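Local coordinates for 177aa long conserved hypothetical protein (ST1454) (Sulfolobus tokodaii, PDB 1WOZ) that probably transfers the adenosyl group of ATP to cob(I)alamin, as PduO-type corrinoid adenosyltransferases do, and assembles from three copies of a largely helical chain, at residues A[25-30]-A[66-71]; A[108-113]-A[162-167]. All coordinates share one frame; numbering follows the deposited sequence.

Contact 1 (A[25-30]-A[66-71]); sequences VNFLGD and EDLSTQ
Leu28 on helix 23-44 and Leu68 near the end of helix 48-69 mark the closest backbone approach of 25-30 to 66-71, their CA atoms 8.2 Å apart, a spacing bridged by side chains alone. Leu68 buries the largest share of the contact. Its CD1 methyl sits over the centre of the Phe27 ring, 3.6 Å from the centroid and 12° off the ring normal, which defines a CH-pi contact over the face. The other branch, CD2, is shifted toward the ring margin and lies 3.7 Å from Phe27 CE1. With CG anti to the backbone N (chi1 -159°) the ring is carried toward 66-71, and its rotation about CB-CG (chi2 163°) presents the face; the two side chains cross at about a right angle. Leu28 meets Leu68 more loosely, with CD2 and Leu68 CD1 4.4 Å apart. Its nearer neighbour is Ser69: CD1 of Leu28 comes within 3.6 Å of Ser69 OG, a van der Waals touch; the hydroxyl's polar partner is Gly65 O in its own helix. Just beyond, Thr70 leaves helical geometry, and its OG1 turns back to donate to Glu66 O at 2.8 Å. Around the pair, Ile138 and Ile142 touch both Phe27 and Leu68, while Ala128 of helix 109-134 packs on Phe27, so the ring reaches inward and the Ser69 side is more exposed. A bound POG molecule lies about 4 Å from the Leu28 side chain. Apolar side chains meeting between consecutive helices, with further helices packed behind them, are typical of helical bundles, here that of the cobalamin adenosyltransferase family.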
# COMPACT_ATOMS: atom_id res chain seq x y z
N VAL A 25 -1.07 -15.43 -11.60
CA VAL A 25 -0.28 -15.23 -10.38
C VAL A 25 -0.38 -13.79 -9.89
O VAL A 25 -0.49 -13.55 -8.68
CB VAL A 25 1.20 -15.61 -10.62
CG1 VAL A 25 2.03 -15.30 -9.37
CG2 VAL A 25 1.29 -17.11 -10.94
N ASN A 26 -0.33 -12.84 -10.81
CA ASN A 26 -0.47 -11.43 -10.44
C ASN A 26 -1.87 -11.10 -9.89
O ASN A 26 -2.00 -10.34 -8.93
CB ASN A 26 -0.15 -10.54 -11.65
CG ASN A 26 1.34 -10.29 -11.80
OD1 ASN A 26 1.95 -9.56 -11.02
ND2 ASN A 26 1.95 -10.90 -12.81
N PHE A 27 -2.92 -11.66 -10.49
CA PHE A 27 -4.28 -11.43 -10.01
C PHE A 27 -4.40 -11.98 -8.58
O PHE A 27 -4.92 -11.31 -7.68
CB PHE A 27 -5.30 -12.12 -10.95
CG PHE A 27 -6.70 -11.58 -10.86
CD1 PHE A 27 -7.62 -11.86 -11.87
CD2 PHE A 27 -7.12 -10.79 -9.78
CE1 PHE A 27 -8.94 -11.37 -11.81
CE2 PHE A 27 -8.43 -10.30 -9.71
CZ PHE A 27 -9.34 -10.59 -10.73
N LEU A 28 -3.93 -13.21 -8.37
CA LEU A 28 -3.96 -13.80 -7.03
C LEU A 28 -3.12 -12.95 -6.07
O LEU A 28 -3.48 -12.79 -4.90
CB LEU A 28 -3.42 -15.24 -7.06
CG LEU A 28 -4.27 -16.23 -7.88
CD1 LEU A 28 -3.53 -17.59 -7.94
CD2 LEU A 28 -5.64 -16.40 -7.21
N GLY A 29 -2.00 -12.41 -6.54
CA GLY A 29 -1.17 -11.57 -5.69
C GLY A 29 -1.92 -10.30 -5.29
O GLY A 29 -1.86 -9.85 -4.13
N ASP A 30 -2.63 -9.70 -6.25
CA ASP A 30 -3.40 -8.48 -5.95
C ASP A 30 -4.52 -8.77 -4.95
O ASP A 30 -4.79 -7.97 -4.05
CB ASP A 30 -4.01 -7.88 -7.24
CG ASP A 30 -2.96 -7.31 -8.16
OD1 ASP A 30 -1.82 -7.08 -7.71
OD2 ASP A 30 -3.27 -7.07 -9.34
N GLU A 66 -10.07 -19.13 -5.72
CA GLU A 66 -10.27 -20.52 -6.15
C GLU A 66 -11.06 -20.56 -7.45
O GLU A 66 -10.81 -21.41 -8.31
CB GLU A 66 -10.99 -21.32 -5.06
CG GLU A 66 -10.16 -21.43 -3.79
CD GLU A 66 -10.47 -22.64 -2.93
OE1 GLU A 66 -11.64 -22.83 -2.51
OE2 GLU A 66 -9.52 -23.41 -2.67
N ASP A 67 -12.01 -19.64 -7.60
CA ASP A 67 -12.79 -19.54 -8.83
C ASP A 67 -11.76 -19.32 -9.95
O ASP A 67 -11.67 -20.11 -10.90
CB ASP A 67 -13.77 -18.35 -8.75
CG ASP A 67 -14.66 -18.22 -9.97
OD1 ASP A 67 -14.24 -18.58 -11.09
OD2 ASP A 67 -15.79 -17.72 -9.81
N LEU A 68 -10.95 -18.27 -9.82
CA LEU A 68 -9.91 -17.95 -10.82
C LEU A 68 -8.95 -19.09 -11.13
O LEU A 68 -8.66 -19.35 -12.30
CB LEU A 68 -9.05 -16.77 -10.35
CG LEU A 68 -9.70 -15.40 -10.26
CD1 LEU A 68 -8.72 -14.42 -9.58
CD2 LEU A 68 -10.08 -14.92 -11.66
N SER A 69 -8.45 -19.74 -10.08
CA SER A 69 -7.50 -20.85 -10.18
C SER A 69 -8.05 -22.15 -10.77
O SER A 69 -7.27 -23.00 -11.21
CB SER A 69 -6.91 -21.16 -8.80
OG SER A 69 -6.14 -20.07 -8.30
N THR A 70 -9.37 -22.31 -10.76
CA THR A 70 -9.99 -23.54 -11.27
C THR A 70 -11.01 -23.28 -12.37
O THR A 70 -11.86 -24.14 -12.63
CB THR A 70 -10.70 -24.32 -10.14
OG1 THR A 70 -11.84 -23.59 -9.69
CG2 THR A 70 -9.75 -24.54 -8.96
N GLN A 71 -10.92 -22.11 -13.01
CA GLN A 71 -11.84 -21.73 -14.08
C GLN A 71 -13.29 -21.95 -13.65
O GLN A 71 -14.10 -22.52 -14.39
CB GLN A 71 -11.53 -22.53 -15.36
CG GLN A 71 -12.22 -22.00 -16.60
CD GLN A 71 -11.69 -22.63 -17.91
OE1 GLN A 71 -12.27 -22.43 -18.98
NE2 GLN A 71 -10.59 -23.38 -17.82

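Contact 2 (A[108-113]-A[162-167]); sequences SEEASV and KRRNVS
Ser108, the residue nearest the opposing backbone, has its CA 6.5 Å from that of Val166 and begins the contact at the start of helix 109-134. Its CB rests 3.7 Å from Arg164 CG, against the aliphatic base of the arginine, while Val166 CG1 approaches Ser108 N at 3.9 Å. Ser108 is the N-cap: with chi1 at 57° its OG sits between the backbone N and carbonyl carbon and accepts the capping bond from Ala111 N at 3.1 Å; its backbone N is held by Asn161 OD1 of helix 140-163. Two residues on, in the first turn, Glu110 bends at chi2 (87°) and presents its carboxylate to Arg164. The grip is side-on and converges on one oxygen: Arg164 NH2 reaches Glu110 OE2 at 2.7 Å and Arg164 NE reaches the same OE2 at 3.0 Å. Both nitrogens come from one face of the carboxylate, above its plane, whereas OE2 lies close to the guanidinium plane. The two planes are 59° apart, so this is not a coplanar, two-oxygen pairing; the NE bond to OE1 is weak. Pro46 and Trp47 touch both charged side chains. Farther along, Ser112 N and Ser112 OG both donate to Ser108 O, drawing the first turn together. On the other segment, helix 140-163 ends in a Schellman motif, with Asn165 as C-prime residue. The chemistry joins the start of one helix to the end of another through a salt bridge beside van der Waals contact of Ser108 CB with the arginine's methylenes, with two N-H donors concentrating on OE2 and probably stabilising its negative charge.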
# COMPACT_ATOMS: atom_id res chain seq x y z
N SER A 108 -11.23 10.03 10.77
CA SER A 108 -10.83 9.15 11.87
C SER A 108 -9.83 8.13 11.33
O SER A 108 -9.76 7.89 10.13
CB SER A 108 -12.04 8.39 12.44
OG SER A 108 -12.70 7.65 11.44
N GLU A 109 -9.03 7.53 12.21
CA GLU A 109 -8.07 6.53 11.73
C GLU A 109 -8.85 5.36 11.12
O GLU A 109 -8.41 4.76 10.14
CB GLU A 109 -7.16 6.06 12.88
CG GLU A 109 -6.01 5.15 12.40
CD GLU A 109 -5.02 4.81 13.50
OE1 GLU A 109 -4.11 4.00 13.23
OE2 GLU A 109 -5.15 5.35 14.62
N GLU A 110 -10.03 5.04 11.69
CA GLU A 110 -10.85 3.96 11.16
C GLU A 110 -11.31 4.24 9.73
O GLU A 110 -11.16 3.40 8.83
CB GLU A 110 -12.08 3.72 12.05
CG GLU A 110 -11.76 3.16 13.42
CD GLU A 110 -11.45 4.24 14.45
OE1 GLU A 110 -11.36 5.43 14.09
OE2 GLU A 110 -11.30 3.87 15.64
N ALA A 111 -11.87 5.43 9.50
CA ALA A 111 -12.30 5.78 8.15
C ALA A 111 -11.08 5.87 7.22
O ALA A 111 -11.16 5.50 6.04
CB ALA A 111 -13.04 7.13 8.16
N SER A 112 -9.95 6.35 7.73
CA SER A 112 -8.77 6.50 6.89
C SER A 112 -8.26 5.15 6.41
O SER A 112 -7.91 5.00 5.24
CB SER A 112 -7.64 7.24 7.63
OG SER A 112 -8.04 8.57 7.93
N VAL A 113 -8.21 4.15 7.30
CA VAL A 113 -7.73 2.85 6.87
C VAL A 113 -8.72 2.20 5.91
O VAL A 113 -8.31 1.46 4.99
CB VAL A 113 -7.43 1.92 8.06
CG1 VAL A 113 -6.83 0.60 7.56
CG2 VAL A 113 -6.42 2.58 8.98
N LYS A 162 -18.81 9.17 11.25
CA LYS A 162 -19.98 9.56 12.05
C LYS A 162 -19.87 9.01 13.47
O LYS A 162 -20.10 9.73 14.45
CB LYS A 162 -21.26 9.02 11.41
CG LYS A 162 -22.52 9.35 12.20
CD LYS A 162 -23.74 8.85 11.45
CE LYS A 162 -25.03 9.02 12.25
NZ LYS A 162 -25.41 10.46 12.35
N ARG A 163 -19.53 7.73 13.59
CA ARG A 163 -19.40 7.13 14.92
C ARG A 163 -18.27 7.76 15.72
O ARG A 163 -18.26 7.67 16.95
CB ARG A 163 -19.18 5.61 14.82
CG ARG A 163 -20.42 4.88 14.27
CD ARG A 163 -20.20 3.35 14.21
NE ARG A 163 -21.33 2.67 13.58
CZ ARG A 163 -21.37 1.37 13.31
NH1 ARG A 163 -20.34 0.60 13.62
NH2 ARG A 163 -22.43 0.84 12.70
N ARG A 164 -17.31 8.38 15.03
CA ARG A 164 -16.19 9.03 15.70
C ARG A 164 -16.37 10.55 15.83
O ARG A 164 -15.44 11.26 16.23
CB ARG A 164 -14.88 8.75 14.93
CG ARG A 164 -14.33 7.36 15.13
CD ARG A 164 -13.95 7.15 16.60
NE ARG A 164 -13.18 5.92 16.79
CZ ARG A 164 -13.35 5.10 17.83
NH1 ARG A 164 -14.26 5.38 18.76
NH2 ARG A 164 -12.60 4.01 17.95
N ASN A 165 -17.55 11.07 15.50
CA ASN A 165 -17.78 12.52 15.58
C ASN A 165 -16.83 13.34 14.72
O ASN A 165 -16.45 14.46 15.07
CB ASN A 165 -17.71 13.01 17.04
CG ASN A 165 -18.95 12.63 17.82
OD1 ASN A 165 -19.08 11.51 18.30
ND2 ASN A 165 -19.89 13.56 17.93
N VAL A 166 -16.48 12.78 13.58
CA VAL A 166 -15.60 13.45 12.64
C VAL A 166 -16.40 13.83 11.39
O VAL A 166 -17.11 13.00 10.83
CB VAL A 166 -14.44 12.50 12.24
CG1 VAL A 166 -13.66 13.10 11.08
CG2 VAL A 166 -13.54 12.24 13.45
N SER A 167 -16.29 15.09 10.95
CA SER A 167 -16.98 15.56 9.75
C SER A 167 -16.22 15.16 8.49
O SER A 167 -14.99 15.08 8.50
CB SER A 167 -17.10 17.09 9.74
OG SER A 167 -17.80 17.56 10.86

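Contacts 1 and 2 lie on opposite sides of the chain's centre, their own centres 33 Å apart and their nearest atoms about 14 Å apart, so they do not touch. They come in series: contact 1 joins helices 23-44 and 48-69 and closes before contact 2 joins helices 109-134 and 140-163. The two helix pairs pack on each other, since Phe27 of contact 1 packs on Ala128 and Ile142, and Val113 of contact 2 on Phe40 and Ala41. Both regions also face other copies in the trimer: Asn26 bonds Arg126 of the second subunit, and Glu109 pairs with Lys44 of its own chain and with Lys44 of the third subunit.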